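Local coordinates for protein PadR family transcriptional regulator (Streptococcus pneumoniae, PDB 5ZQH) that regulates transcription as a PadR-family DNA-binding protein, probably gripping its operator as a two-fold symmetric dimer through winged helix-turn-helix domains, at the interface of chains A and B. Coordinates in Å, arbitrary orientation; residue numbers count along the deposited sequence, not the author numbering. Chains: chain A/B, PadR family transcriptional regulator.

The interface of chains A and B. Residues chain A 5, 8, 12, 35-36; chain B 93, 96-97, 100.
B:Lys96 lies across the ring of A:Phe36, and this pair, with B:Leu93 beside it, makes up much of the surface buried in the patch. The lysine chain is extended beyond CG and passes over one face of the ring, displaced somewhat toward the rim; its methylene B:Lys96 CD sits 3.8 Å from the centroid of the A:Phe36 ring in a CH-pi contact. Further along, the terminal amino group, B:Lys96 NZ, comes to 3.3 Å from A:Phe36 CD1, so the methylene CD lies over the face while the amino end overhangs the ring edge beside that carbon. B:Lys96 CE packs at the same time against the backbone carbonyl of A:Gly35, whose O is 3.2 Å away.

The ring also meets B:Ile100, whose terminal methyl CD1 lies in the ring plane at its edge, 3.9 Å from A:Phe36 CE2. That methyl is shared: it also touches the thiol sulfur of A:Cys12, with B:Ile100 CD1 and A:Cys12 SG 3.5 Å apart. A:Cys12 SG stands anti to its own carbonyl carbon (chi1 -69°), which brings the sulfur near B:Val97 CG2 as well.

B:Leu93 spreads its two methyls over helix 3-19 of chain A. B:Leu93 CD2 meets A:Leu5 CD1 at 3.6 Å, the two side chains crossing at about a right angle, and also reaches A:Val8 CG1 and the ring carbon A:Phe36 CE1. B:Leu93 CD1 turns instead to A:Val8 CG2, at 3.8 Å. With CG1 anti to the backbone N (chi1 169°), A:Val8 presents both branches to chain B, and A:Val8 CG1 continues to B:Val97 CG2 at 3.6 Å.

In the fold, the C-terminal helix 77-101 of chain B lies between helix 3-19 of chain A and the loop following helix 24-34. Two-fold symmetry repeats the arrangement with the chains exchanged, as expected for a PadR dimer held together largely by its terminal helices.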
ATOM      1  N   LEU A   5       3.443  -2.633   0.875  1.00  4.92           N
ATOM      2  CA  LEU A   5       4.852  -2.298   1.071  1.00  5.00           C
ATOM      3  C   LEU A   5       5.434  -1.543  -0.121  1.00  5.06           C
ATOM      4  O   LEU A   5       6.083  -0.512   0.062  1.00  5.07           O
ATOM      5  CB  LEU A   5       5.691  -3.546   1.421  1.00  4.99           C
ATOM      6  CG  LEU A   5       7.184  -3.407   1.789  1.00  4.99           C
ATOM      7  CD1 LEU A   5       7.416  -2.471   2.968  1.00  4.99           C
ATOM      8  CD2 LEU A   5       7.809  -4.766   2.074  1.00  4.98           C
ATOM      9  N   VAL A   8       4.110   2.013  -0.299  1.00  5.51           N
ATOM     10  CA  VAL A   8       4.742   2.865   0.717  1.00  5.59           C
ATOM     11  C   VAL A   8       6.149   3.322   0.293  1.00  5.64           C
ATOM     12  O   VAL A   8       6.404   4.542   0.273  1.00  5.68           O
ATOM     13  CB  VAL A   8       4.699   2.249   2.143  1.00  5.58           C
ATOM     14  CG1 VAL A   8       5.589   3.017   3.114  1.00  5.58           C
ATOM     15  CG2 VAL A   8       3.270   2.227   2.666  1.00  5.58           C
ATOM     16  N   CYS A  12       7.513   7.059  -0.378  1.00  5.87           N
ATOM     17  CA  CYS A  12       8.658   7.478   0.456  1.00  5.89           C
ATOM     18  C   CYS A  12       9.901   7.861  -0.356  1.00  5.91           C
ATOM     19  O   CYS A  12      10.496   8.906  -0.096  1.00  5.92           O
ATOM     20  CB  CYS A  12       8.993   6.428   1.529  1.00  5.87           C
ATOM     21  SG  CYS A  12       7.735   6.272   2.823  1.00  5.84           S
ATOM     22  N   GLY A  35      13.900   3.644   8.939  1.00 12.29           N
ATOM     23  CA  GLY A  35      13.353   2.414   9.519  1.00 12.49           C
ATOM     24  C   GLY A  35      13.431   1.173   8.644  1.00 12.61           C
ATOM     25  O   GLY A  35      13.231   0.058   9.133  1.00 12.57           O
ATOM     26  N   PHE A  36      13.723   1.367   7.358  1.00 12.79           N
ATOM     27  CA  PHE A  36      13.845   0.274   6.401  1.00 13.09           C
ATOM     28  C   PHE A  36      15.196  -0.453   6.574  1.00 13.39           C
ATOM     29  O   PHE A  36      16.057  -0.444   5.688  1.00 13.41           O
ATOM     30  CB  PHE A  36      13.620   0.788   4.966  1.00 13.06           C
ATOM     31  CG  PHE A  36      12.260   1.411   4.742  1.00 13.07           C
ATOM     32  CD1 PHE A  36      11.165   0.623   4.376  1.00 13.08           C
ATOM     33  CD2 PHE A  36      12.066   2.790   4.895  1.00 13.03           C
ATOM     34  CE1 PHE A  36       9.910   1.195   4.172  1.00 13.05           C
ATOM     35  CE2 PHE A  36      10.818   3.364   4.693  1.00 12.96           C
ATOM     36  CZ  PHE A  36       9.739   2.567   4.328  1.00 13.03           C
TER
ATOM     37  N   LEU B  93       4.735   0.468   8.916  1.00  8.22           N
ATOM     38  CA  LEU B  93       4.854   1.463   7.849  1.00  8.27           C
ATOM     39  C   LEU B  93       4.306   2.841   8.236  1.00  8.31           C
ATOM     40  O   LEU B  93       4.833   3.856   7.778  1.00  8.36           O
ATOM     41  CB  LEU B  93       4.245   0.953   6.531  1.00  8.24           C
ATOM     42  CG  LEU B  93       4.911  -0.267   5.863  1.00  8.23           C
ATOM     43  CD1 LEU B  93       4.025  -0.836   4.761  1.00  8.22           C
ATOM     44  CD2 LEU B  93       6.301   0.050   5.325  1.00  8.21           C
ATOM     45  N   LYS B  96       7.080   4.631  10.213  1.00  8.42           N
ATOM     46  CA  LYS B  96       8.128   4.951   9.233  1.00  8.45           C
ATOM     47  C   LYS B  96       7.769   6.186   8.396  1.00  8.46           C
ATOM     48  O   LYS B  96       8.602   7.081   8.216  1.00  8.43           O
ATOM     49  CB  LYS B  96       8.381   3.763   8.292  1.00  8.47           C
ATOM     50  CG  LYS B  96       9.101   2.580   8.915  1.00  8.47           C
ATOM     51  CD  LYS B  96       9.216   1.456   7.901  1.00  8.49           C
ATOM     52  CE  LYS B  96      10.075   0.323   8.423  1.00  8.49           C
ATOM     53  NZ  LYS B  96      10.393  -0.646   7.338  1.00  8.50           N
ATOM     54  N   VAL B  97       6.530   6.204   7.888  1.00  8.47           N
ATOM     55  CA  VAL B  97       6.006   7.277   7.036  1.00  8.50           C
ATOM     56  C   VAL B  97       5.919   8.598   7.808  1.00  8.53           C
ATOM     57  O   VAL B  97       6.311   9.647   7.279  1.00  8.52           O
ATOM     58  CB  VAL B  97       4.655   6.874   6.368  1.00  8.49           C
ATOM     59  CG1 VAL B  97       3.910   8.069   5.792  1.00  8.47           C
ATOM     60  CG2 VAL B  97       4.894   5.861   5.260  1.00  8.49           C
ATOM     61  N   ILE B 100       9.409  10.112   8.084  1.00  8.71           N
ATOM     62  CA  ILE B 100       9.855  10.688   6.804  1.00  8.74           C
ATOM     63  C   ILE B 100       9.154  12.027   6.522  1.00  8.77           C
ATOM     64  O   ILE B 100       9.804  13.006   6.128  1.00  8.72           O
ATOM     65  CB  ILE B 100       9.660   9.677   5.639  1.00  8.70           C
ATOM     66  CG1 ILE B 100      10.597   8.478   5.832  1.00  8.70           C
ATOM     67  CG2 ILE B 100       9.907  10.327   4.277  1.00  8.71           C
ATOM     68  CD1 ILE B 100      10.147   7.188   5.178  1.00  8.69           C
TER